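Long-range contact in Ulp1-like SUMO protease (Chaetomium thermophilum, PDB 6DG4), which probably removes SUMO from modified proteins and processes SUMO precursors as a cysteine protease of the C48 family, here represented by its catalytic domain: residues V23-L35 / L44-A56. Sequence-based numbering, arbitrary orientation. Where two conformers were deposited one is given.
Sequences VEAARNANPATEL and LVRRDFEEKLLPA
Arg46 reaches from the first turn of helix 46-50 across the loop that follows helix 17-27, and its atoms can be followed outward one by one. Arg46 CB passes between Ala26 O and Pro31 CA, 4.0 Å from the former, and CG passes the carbonyl oxygens of Ala26 and Arg27. With CG anti to the backbone N (chi1 171°) and the chain extended to NE, Arg46 CD arrives 3.2 Å from Ala29 O. At the tip, Arg46 NH1 donates to Ala29 O at 3.0 Å with an N-H...O angle of 164°, the oxygen only 8° out of the guanidinium plane. Arg27 O and Asn28 CA sit over one face of the group; the angles at Arg27 O are too poor for a hydrogen bond. A two-point salt bridge ties the group to Glu50, one turn along: Arg46 NE meets Glu50 OE1 at 2.8 Å from above the carboxylate plane, and NH2 meets OE2. Water 1 links NH2 to Asn28 OD1.

Apolar contacts flank this polar centre. Leu35 CD1 approaches Phe49 CD2 obliquely at 3.7 Å, Ala26 CB lies over one face of that ring, and Val23 CG1 presses on Leu54 CD2 at a tight 3.5 Å. The Arg27 stem, CB to CD, lies against Leu54 CD1. Leu35 N donates to Leu44 O (2.9 Å).

Cut back to an alanine, position Arg46 is likely to leave Ala29 O without the NH1 donor and the Glu50 carboxylate without its charge mate. The contact joins helix 17-27 and its loop to helix 46-50 at the periphery of the Ulp1-type catalytic domain, with helix 228-241 touching Phe49 and Leu54. Glu50 probably holds the guanidinium turned toward Ala29 O, while water 2 joins Arg46 N to the carbonyls of Asn30 and Thr33.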
ATOM      1  N   VAL A  23      -4.652  13.127  16.946  1.00 11.74           N
ATOM      2  CA  VAL A  23      -4.340  11.704  16.984  1.00 12.18           C
ATOM      3  C   VAL A  23      -4.442  11.172  18.407  1.00 13.43           C
ATOM      4  O   VAL A  23      -5.003  10.092  18.639  1.00 12.68           O
ATOM      5  CB  VAL A  23      -2.955  11.467  16.356  1.00 13.81           C
ATOM      6  CG1 VAL A  23      -2.469  10.074  16.639  1.00 16.08           C
ATOM      7  CG2 VAL A  23      -3.017  11.712  14.853  1.00 12.76           C
ATOM      8  N   GLU A  24      -3.894  11.908  19.380  0.59 14.03           N
ATOM      9  CA  GLU A  24      -4.005  11.497  20.776  0.59 15.64           C
ATOM     10  C   GLU A  24      -5.465  11.416  21.196  0.59 14.77           C
ATOM     11  O   GLU A  24      -5.868  10.484  21.902  0.59 16.23           O
ATOM     12  CB  GLU A  24      -3.243  12.473  21.677  0.59 16.87           C
ATOM     13  CG  GLU A  24      -3.255  12.095  23.159  0.59 23.06           C
ATOM     14  CD  GLU A  24      -2.540  13.112  24.032  0.59 64.11           C
ATOM     15  OE1 GLU A  24      -1.955  14.069  23.481  0.59 48.22           O
ATOM     16  OE2 GLU A  24      -2.565  12.956  25.272  0.59 98.68           O
ATOM     17  N   ALA A  25      -6.279  12.384  20.764  1.00 15.63           N
ATOM     18  CA  ALA A  25      -7.693  12.371  21.119  1.00 15.26           C
ATOM     19  C   ALA A  25      -8.416  11.179  20.505  1.00 13.91           C
ATOM     20  O   ALA A  25      -9.345  10.639  21.118  1.00 14.78           O
ATOM     21  CB  ALA A  25      -8.349  13.685  20.699  1.00 17.75           C
ATOM     22  N   ALA A  26      -7.984  10.736  19.319  1.00 13.48           N
ATOM     23  CA  ALA A  26      -8.597   9.569  18.696  1.00 12.44           C
ATOM     24  C   ALA A  26      -8.376   8.318  19.530  1.00 13.00           C
ATOM     25  O   ALA A  26      -9.284   7.494  19.675  1.00 14.81           O
ATOM     26  CB  ALA A  26      -8.041   9.356  17.289  1.00 12.47           C
ATOM     27  N   ARG A  27      -7.178   8.134  20.071  0.51 13.31           N
ATOM     28  CA  ARG A  27      -6.982   6.931  20.872  0.51 13.82           C
ATOM     29  C   ARG A  27      -7.547   7.061  22.280  0.51 13.43           C
ATOM     30  O   ARG A  27      -7.478   6.095  23.045  0.51 14.31           O
ATOM     31  CB  ARG A  27      -5.518   6.504  20.906  0.51 15.12           C
ATOM     32  CG  ARG A  27      -4.564   7.502  21.502  0.51 14.06           C
ATOM     33  CD  ARG A  27      -3.238   6.814  21.820  0.51 15.59           C
ATOM     34  NE  ARG A  27      -2.214   7.736  22.304  0.51 17.06           N
ATOM     35  CZ  ARG A  27      -2.011   8.035  23.586  0.51 20.97           C
ATOM     36  NH1 ARG A  27      -2.765   7.491  24.533  0.51 23.10           N
ATOM     37  NH2 ARG A  27      -1.050   8.881  23.923  0.51 22.54           N
ATOM     38  N   ASN A  28      -8.104   8.222  22.629  1.00 14.36           N
ATOM     39  CA  ASN A  28      -8.831   8.407  23.881  1.00 13.38           C
ATOM     40  C   ASN A  28     -10.309   8.701  23.637  1.00 14.74           C
ATOM     41  O   ASN A  28     -10.993   9.226  24.524  1.00 16.79           O
ATOM     42  CB  ASN A  28      -8.201   9.538  24.696  1.00 16.36           C
ATOM     43  CG  ASN A  28      -6.844   9.169  25.243  1.00 19.59           C
ATOM     44  OD1 ASN A  28      -6.713   8.235  26.030  1.00 22.40           O
ATOM     45  ND2 ASN A  28      -5.831   9.917  24.852  1.00 22.82           N
ATOM     46  N   ALA A  29     -10.815   8.348  22.461  1.00 13.44           N
ATOM     47  CA  ALA A  29     -12.132   8.784  22.045  1.00 13.73           C
ATOM     48  C   ALA A  29     -13.227   7.968  22.719  1.00 13.56           C
ATOM     49  O   ALA A  29     -13.000   6.885  23.269  1.00 13.19           O
ATOM     50  CB  ALA A  29     -12.289   8.628  20.530  1.00 14.97           C
ATOM     51  N   ASN A  30     -14.429   8.518  22.677  1.00 13.87           N
ATOM     52  CA  ASN A  30     -15.624   7.726  22.889  1.00 13.96           C
ATOM     53  C   ASN A  30     -15.512   6.471  22.029  1.00 14.72           C
ATOM     54  O   ASN A  30     -15.381   6.584  20.804  1.00 14.55           O
ATOM     55  CB  ASN A  30     -16.802   8.582  22.435  1.00 15.47           C
ATOM     56  CG  ASN A  30     -18.139   7.917  22.663  1.00 16.04           C
ATOM     57  OD1 ASN A  30     -18.289   6.703  22.489  1.00 16.65           O
ATOM     58  ND2 ASN A  30     -19.132   8.715  23.052  1.00 16.06           N
ATOM     59  N   PRO A  31     -15.525   5.271  22.623  1.00 13.75           N
ATOM     60  CA  PRO A  31     -15.244   4.062  21.829  1.00 15.97           C
ATOM     61  C   PRO A  31     -16.250   3.781  20.735  1.00 15.62           C
ATOM     62  O   PRO A  31     -15.952   2.975  19.844  1.00 16.48           O
ATOM     63  CB  PRO A  31     -15.234   2.929  22.866  1.00 17.42           C
ATOM     64  CG  PRO A  31     -15.216   3.573  24.192  1.00 18.49           C
ATOM     65  CD  PRO A  31     -15.747   4.968  24.046  1.00 15.82           C
ATOM     66  N   ALA A  32     -17.429   4.406  20.777  1.00 16.22           N
ATOM     67  CA  ALA A  32     -18.455   4.209  19.765  1.00 18.05           C
ATOM     68  C   ALA A  32     -18.394   5.222  18.628  1.00 18.66           C
ATOM     69  O   ALA A  32     -19.051   5.011  17.601  1.00 21.91           O
ATOM     70  CB  ALA A  32     -19.842   4.273  20.410  1.00 19.81           C
ATOM     71  N   THR A  33     -17.638   6.308  18.775  1.00 15.40           N
ATOM     72  CA  THR A  33     -17.572   7.303  17.714  1.00 15.89           C
ATOM     73  C   THR A  33     -16.938   6.685  16.480  1.00 13.45           C
ATOM     74  O   THR A  33     -15.853   6.099  16.555  1.00 13.85           O
ATOM     75  CB  THR A  33     -16.729   8.501  18.156  1.00 15.74           C
ATOM     76  OG1 THR A  33     -17.387   9.189  19.221  1.00 16.60           O
ATOM     77  CG2 THR A  33     -16.509   9.473  16.994  1.00 16.43           C
ATOM     78  N   GLU A  34     -17.607   6.828  15.344  1.00 12.01           N
ATOM     79  CA  GLU A  34     -16.993   6.494  14.063  1.00 12.24           C
ATOM     80  C   GLU A  34     -16.035   7.623  13.712  1.00 12.66           C
ATOM     81  O   GLU A  34     -16.448   8.669  13.202  1.00 14.11           O
ATOM     82  CB  GLU A  34     -18.048   6.327  12.982  1.00 15.04           C
ATOM     83  CG  GLU A  34     -17.432   5.916  11.664  1.00 19.35           C
ATOM     84  CD  GLU A  34     -18.429   5.849  10.537  1.00 26.38           C
ATOM     85  OE1 GLU A  34     -19.281   4.938  10.556  1.00 29.79           O
ATOM     86  OE2 GLU A  34     -18.355   6.709   9.630  1.00 29.62           O
ATOM     87  N   LEU A  35     -14.744   7.408  13.982  1.00 10.86           N
ATOM     88  CA  LEU A  35     -13.744   8.451  13.827  1.00 11.39           C
ATOM     89  C   LEU A  35     -13.391   8.708  12.369  1.00 11.02           C
ATOM     90  O   LEU A  35     -12.921   9.799  12.029  1.00 12.55           O
ATOM     91  CB  LEU A  35     -12.470   8.045  14.567  1.00 11.18           C
ATOM     92  CG  LEU A  35     -12.622   7.830  16.066  1.00 11.14           C
ATOM     93  CD1 LEU A  35     -11.394   7.151  16.619  1.00 12.41           C
ATOM     94  CD2 LEU A  35     -12.859   9.147  16.782  1.00 14.47           C
ATOM     95  N   LEU A  44     -13.723   3.229  11.114  1.00 10.29           N
ATOM     96  CA  LEU A  44     -12.639   3.116  12.078  1.00  9.15           C
ATOM     97  C   LEU A  44     -13.069   3.738  13.397  1.00 10.24           C
ATOM     98  O   LEU A  44     -13.688   4.808  13.423  1.00 11.56           O
ATOM     99  CB  LEU A  44     -11.377   3.825  11.587  1.00  8.93           C
ATOM    100  CG  LEU A  44     -10.842   3.388  10.224  1.00 10.12           C
ATOM    101  CD1 LEU A  44      -9.601   4.194   9.881  1.00 11.09           C
ATOM    102  CD2 LEU A  44     -10.521   1.895  10.204  1.00 13.01           C
ATOM    103  N   VAL A  45     -12.731   3.064  14.490  1.00 10.06           N
ATOM    104  CA  VAL A  45     -13.113   3.481  15.824  1.00 10.31           C
ATOM    105  C   VAL A  45     -11.863   3.505  16.696  1.00  9.66           C
ATOM    106  O   VAL A  45     -10.766   3.176  16.250  1.00  9.40           O
ATOM    107  CB  VAL A  45     -14.202   2.575  16.435  1.00 11.19           C
ATOM    108  CG1 VAL A  45     -15.486   2.675  15.644  1.00 12.61           C
ATOM    109  CG2 VAL A  45     -13.722   1.126  16.493  1.00 11.82           C
ATOM    110  N   ARG A  46     -12.053   3.900  17.955  1.00 10.38           N
ATOM    111  CA  ARG A  46     -10.935   4.025  18.881  1.00 10.48           C
ATOM    112  C   ARG A  46     -10.016   2.812  18.827  1.00  9.97           C
ATOM    113  O   ARG A  46      -8.790   2.953  18.784  1.00 10.20           O
ATOM    114  CB  ARG A  46     -11.471   4.226  20.298  1.00 11.42           C
ATOM    115  CG  ARG A  46     -10.409   4.156  21.381  1.00 11.04           C
ATOM    116  CD  ARG A  46     -11.010   4.413  22.748  1.00 14.73           C
ATOM    117  NE  ARG A  46     -10.019   4.261  23.803  1.00 15.27           N
ATOM    118  CZ  ARG A  46     -10.014   4.954  24.937  1.00 17.27           C
ATOM    119  NH1 ARG A  46     -10.952   5.863  25.178  1.00 18.07           N
ATOM    120  NH2 ARG A  46      -9.055   4.739  25.825  1.00 17.70           N
ATOM    121  N   ARG A  47     -10.584   1.608  18.845  1.00 10.55           N
ATOM    122  CA  ARG A  47      -9.756   0.408  18.903  1.00 11.35           C
ATOM    123  C   ARG A  47      -8.752   0.346  17.755  1.00 11.10           C
ATOM    124  O   ARG A  47      -7.604  -0.075  17.948  1.00 10.76           O
ATOM    125  CB  ARG A  47     -10.648  -0.824  18.883  1.00 13.84           C
ATOM    126  CG  ARG A  47      -9.895  -2.108  18.974  1.00 15.60           C
ATOM    127  CD  ARG A  47     -10.880  -3.243  19.036  1.00 18.97           C
ATOM    128  NE  ARG A  47     -10.222  -4.528  19.175  1.00 23.50           N
ATOM    129  CZ  ARG A  47      -9.720  -5.213  18.158  1.00 24.96           C
ATOM    130  NH1 ARG A  47      -9.799  -4.718  16.934  1.00 25.47           N
ATOM    131  NH2 ARG A  47      -9.144  -6.388  18.369  1.00 26.67           N
ATOM    132  N   ASP A  48      -9.164   0.738  16.550  1.00  9.96           N
ATOM    133  CA  ASP A  48      -8.249   0.682  15.413  1.00 10.13           C
ATOM    134  C   ASP A  48      -7.010   1.533  15.661  1.00  9.42           C
ATOM    135  O   ASP A  48      -5.893   1.140  15.303  1.00 10.89           O
ATOM    136  CB  ASP A  48      -8.973   1.136  14.149  1.00 10.74           C
ATOM    137  CG  ASP A  48     -10.124   0.226  13.783  1.00 11.59           C
ATOM    138  OD1 ASP A  48      -9.875  -0.914  13.346  1.00 13.29           O
ATOM    139  OD2 ASP A  48     -11.284   0.642  13.949  1.00 13.28           O
ATOM    140  N   PHE A  49      -7.190   2.702  16.275  1.00  9.62           N
ATOM    141  CA  PHE A  49      -6.079   3.611  16.531  1.00  9.99           C
ATOM    142  C   PHE A  49      -5.316   3.210  17.786  1.00  9.34           C
ATOM    143  O   PHE A  49      -4.084   3.097  17.765  1.00 11.12           O
ATOM    144  CB  PHE A  49      -6.626   5.039  16.659  1.00 10.42           C
ATOM    145  CG  PHE A  49      -7.188   5.577  15.372  1.00  9.69           C
ATOM    146  CD1 PHE A  49      -6.370   6.240  14.472  1.00  9.93           C
ATOM    147  CD2 PHE A  49      -8.520   5.388  15.043  1.00 10.34           C
ATOM    148  CE1 PHE A  49      -6.872   6.718  13.283  1.00 11.04           C
ATOM    149  CE2 PHE A  49      -9.023   5.856  13.848  1.00 11.17           C
ATOM    150  CZ  PHE A  49      -8.197   6.521  12.969  1.00 10.98           C
ATOM    151  N   GLU A  50      -6.037   2.979  18.885  1.00 10.35           N
ATOM    152  CA  GLU A  50      -5.394   2.778  20.176  1.00 10.12           C
ATOM    153  C   GLU A  50      -4.663   1.445  20.244  1.00 10.37           C
ATOM    154  O   GLU A  50      -3.598   1.349  20.861  1.00 12.08           O
ATOM    155  CB  GLU A  50      -6.444   2.854  21.283  1.00 11.38           C
ATOM    156  CG  GLU A  50      -5.883   2.681  22.673  1.00 12.89           C
ATOM    157  CD  GLU A  50      -6.936   2.832  23.732  1.00 15.08           C
ATOM    158  OE1 GLU A  50      -8.064   2.324  23.527  1.00 15.57           O
ATOM    159  OE2 GLU A  50      -6.635   3.471  24.763  1.00 16.75           O
ATOM    160  N   GLU A  51      -5.222   0.399  19.637  1.00 10.20           N
ATOM    161  CA  GLU A  51      -4.660  -0.933  19.775  1.00 10.73           C
ATOM    162  C   GLU A  51      -4.016  -1.467  18.508  1.00  9.61           C
ATOM    163  O   GLU A  51      -3.124  -2.315  18.605  1.00 12.61           O
ATOM    164  CB  GLU A  51      -5.745  -1.922  20.229  1.00 12.20           C
ATOM    165  CG  GLU A  51      -6.337  -1.581  21.593  1.00 15.51           C
ATOM    166  CD  GLU A  51      -7.387  -2.570  22.037  1.00 20.09           C
ATOM    167  OE1 GLU A  51      -7.094  -3.778  22.054  1.00 23.05           O
ATOM    168  OE2 GLU A  51      -8.512  -2.143  22.364  1.00 23.16           O
ATOM    169  N   LYS A  52      -4.416  -0.970  17.334  0.61  9.01           N
ATOM    170  CA  LYS A  52      -4.022  -1.573  16.066  0.61  9.49           C
ATOM    171  C   LYS A  52      -3.248  -0.621  15.158  0.61  9.53           C
ATOM    172  O   LYS A  52      -3.093  -0.900  13.965  0.61 10.04           O
ATOM    173  CB  LYS A  52      -5.251  -2.134  15.345  0.61 10.18           C
ATOM    174  CG  LYS A  52      -6.088  -3.094  16.190  0.61 12.33           C
ATOM    175  CD  LYS A  52      -5.296  -4.334  16.594  0.61 14.12           C
ATOM    176  CE  LYS A  52      -6.133  -5.284  17.447  0.61 17.95           C
ATOM    177  NZ  LYS A  52      -5.403  -6.536  17.768  0.61 21.97           N
ATOM    178  N   LEU A  53      -2.723   0.481  15.697  1.00  9.23           N
ATOM    179  CA  LEU A  53      -1.934   1.404  14.891  1.00  8.63           C
ATOM    180  C   LEU A  53      -0.930   2.200  15.716  1.00  8.91           C
ATOM    181  O   LEU A  53       0.275   2.153  15.447  1.00  9.60           O
ATOM    182  CB  LEU A  53      -2.849   2.358  14.112  1.00  8.50           C
ATOM    183  CG  LEU A  53      -2.152   3.448  13.290  1.00  8.61           C
ATOM    184  CD1 LEU A  53      -1.086   2.906  12.343  1.00  9.83           C
ATOM    185  CD2 LEU A  53      -3.191   4.232  12.499  1.00 10.03           C
ATOM    186  N   LEU A  54      -1.400   2.932  16.716  1.00  9.03           N
ATOM    187  CA  LEU A  54      -0.556   3.947  17.331  1.00  9.38           C
ATOM    188  C   LEU A  54       0.565   3.435  18.229  1.00  9.17           C
ATOM    189  O   LEU A  54       1.656   4.017  18.209  1.00 11.77           O
ATOM    190  CB  LEU A  54      -1.411   4.963  18.095  1.00  9.82           C
ATOM    191  CG  LEU A  54      -2.201   5.897  17.183  1.00 10.07           C
ATOM    192  CD1 LEU A  54      -3.209   6.691  18.005  1.00 10.24           C
ATOM    193  CD2 LEU A  54      -1.268   6.821  16.409  1.00 10.63           C
ATOM    194  N   PRO A  55       0.371   2.403  19.047  1.00 10.13           N
ATOM    195  CA  PRO A  55       1.496   1.926  19.863  1.00  9.35           C
ATOM    196  C   PRO A  55       2.655   1.506  18.972  1.00 10.35           C
ATOM    197  O   PRO A  55       2.465   0.862  17.939  1.00 11.31           O
ATOM    198  CB  PRO A  55       0.913   0.739  20.636  1.00 10.89           C
ATOM    199  CG  PRO A  55      -0.562   0.977  20.641  1.00 10.66           C
ATOM    200  CD  PRO A  55      -0.857   1.633  19.312  1.00 10.61           C
ATOM    201  N   ALA A  56       3.865   1.885  19.383  1.00 10.45           N
ATOM    202  CA  ALA A  56       5.046   1.629  18.571  1.00 11.27           C
ATOM    203  C   ALA A  56       5.299   0.142  18.361  1.00  9.68           C
ATOM    204  O   ALA A  56       6.027  -0.220  17.430  1.00 11.74           O
ATOM    205  CB  ALA A  56       6.267   2.275  19.224  1.00 11.51           C
TER
HETATM  206  O   HOH W   1      -9.289   7.112  27.427  1.00 42.71           O
HETATM  207  O   HOH W   2     -14.194   5.624  18.581  1.00 13.10           O
HETATM  208  O   HOH W   3     -13.432   1.288  19.877  1.00 14.65           O